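Local coordinates for protein-disulfide isomerase (Novosphingobium aromaticivorans, PDB 3GMF) that probably acts as a thiol-disulfide oxidoreductase of the thioredoxin superfamily, forming or rearranging disulfide bonds in other proteins, at residues A[25-30]-A[167-172]. Residues are numbered along the deposited sequence; the frame is centred on the assembly and turned at random.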
# COMPACT_ATOMS: atom_id res chain seq x y z
N TYR A 25 3.45 1.47 2.45
CA TYR A 25 3.88 2.75 1.79
C TYR A 25 5.22 3.29 2.26
O TYR A 25 5.83 4.12 1.57
CB TYR A 25 2.81 3.84 1.91
CG TYR A 25 1.53 3.48 1.18
CD1 TYR A 25 1.50 3.45 -0.22
CD2 TYR A 25 0.36 3.16 1.89
CE1 TYR A 25 0.35 3.10 -0.91
CE2 TYR A 25 -0.84 2.80 1.19
CZ TYR A 25 -0.82 2.78 -0.21
OH TYR A 25 -1.96 2.44 -0.89
N THR A 26 5.67 2.86 3.44
CA THR A 26 6.93 3.38 4.01
C THR A 26 8.12 2.45 3.79
O THR A 26 9.22 2.69 4.30
CB THR A 26 6.79 3.70 5.51
OG1 THR A 26 6.33 2.53 6.21
CG2 THR A 26 5.83 4.87 5.71
N CYS A 27 7.89 1.37 3.05
CA CYS A 27 8.90 0.33 2.84
C CYS A 27 9.64 0.57 1.52
O CYS A 27 9.02 0.65 0.46
CB CYS A 27 8.22 -1.06 2.85
SG CYS A 27 9.28 -2.41 2.29
N PRO A 28 10.98 0.66 1.57
CA PRO A 28 11.75 0.92 0.35
C PRO A 28 11.69 -0.25 -0.63
O PRO A 28 11.76 -0.05 -1.85
CB PRO A 28 13.18 1.10 0.89
CG PRO A 28 13.21 0.27 2.15
CD PRO A 28 11.85 0.49 2.75
N HIS A 29 11.53 -1.46 -0.09
CA HIS A 29 11.42 -2.66 -0.93
C HIS A 29 10.13 -2.65 -1.73
O HIS A 29 10.11 -3.06 -2.88
CB HIS A 29 11.53 -3.93 -0.09
CG HIS A 29 12.78 -4.02 0.72
ND1 HIS A 29 14.04 -3.99 0.16
CD2 HIS A 29 12.97 -4.17 2.06
CE1 HIS A 29 14.95 -4.10 1.11
NE2 HIS A 29 14.33 -4.22 2.27
N CYS A 30 9.04 -2.18 -1.12
CA CYS A 30 7.76 -2.09 -1.82
C CYS A 30 7.78 -1.05 -2.93
O CYS A 30 7.20 -1.28 -4.00
CB CYS A 30 6.63 -1.76 -0.85
SG CYS A 30 6.31 -3.14 0.26
N SER A 167 5.48 -10.67 7.99
CA SER A 167 6.43 -9.91 8.75
C SER A 167 7.16 -8.87 7.88
O SER A 167 6.98 -7.66 8.06
CB SER A 167 7.43 -10.90 9.37
OG SER A 167 8.38 -10.22 10.12
N GLY A 168 8.00 -9.33 6.97
CA GLY A 168 8.69 -8.45 6.03
C GLY A 168 7.76 -8.04 4.88
O GLY A 168 6.77 -8.70 4.60
N THR A 169 8.09 -6.92 4.24
CA THR A 169 7.36 -6.43 3.07
C THR A 169 8.32 -6.14 1.89
O THR A 169 9.49 -5.84 2.13
CB THR A 169 6.56 -5.16 3.40
OG1 THR A 169 7.43 -4.25 4.10
CG2 THR A 169 5.33 -5.52 4.28
N PRO A 170 7.84 -6.30 0.64
CA PRO A 170 6.53 -6.85 0.29
C PRO A 170 6.55 -8.35 0.55
O PRO A 170 7.63 -8.96 0.55
CB PRO A 170 6.43 -6.60 -1.23
CG PRO A 170 7.84 -6.63 -1.69
CD PRO A 170 8.61 -5.94 -0.58
N SER A 171 5.38 -8.92 0.80
CA SER A 171 5.24 -10.38 0.83
C SER A 171 4.09 -10.76 -0.10
O SER A 171 3.25 -9.92 -0.43
CB SER A 171 4.99 -10.88 2.25
OG SER A 171 6.14 -10.70 3.07
N PHE A 172 4.04 -12.04 -0.49
CA PHE A 172 3.12 -12.46 -1.54
C PHE A 172 2.49 -13.80 -1.22
O PHE A 172 3.12 -14.64 -0.60
CB PHE A 172 3.88 -12.56 -2.87
CG PHE A 172 4.62 -11.31 -3.23
CD1 PHE A 172 3.91 -10.21 -3.72
CD2 PHE A 172 6.00 -11.22 -3.05
CE1 PHE A 172 4.58 -9.03 -4.01
CE2 PHE A 172 6.69 -10.03 -3.37
CZ PHE A 172 5.98 -8.96 -3.86
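Cys-27 and Cys-30 pack against Thr-169 and Pro-170 across what looks like the active-site end of a thioredoxin fold: a CxxC pair at the start of helix 28-46, set against the loop with a cis-proline that leads into strand 171-174. The two sulfurs are not bonded, SG of Cys-27 lying 3.7 Å from SG of Cys-30, consistent with the reduced form of the pair. Cys-27 is the N-cap of the helix; with SG anti to its own backbone N (chi1 169°), that SG accepts the N-H of Cys-30, 3.4 Å from N at an N-H...S angle of 150°, which caps the first turn. SG of Cys-27 also lies 3.2 Å from OG1 of Thr-169, and it touches Arg-60 as well. Thr-169 can present that oxygen because its chi1 of 48° sets OG1 between its backbone N and carbonyl carbon. The cis peptide joining Thr-169 to Pro-170 brings the proline ring alongside the second cysteine, where a small, polarisable sulfur fits closely: SG of Cys-30 lies 3.7 Å from CD of Pro-170. On the solvent side, CB of His-29 packs against that same CD and O of Thr-169. Spanning the cis-proline loop, OG of Ser-171 donates to O of Gly-168 at 2.6 Å from above the carbonyl plane.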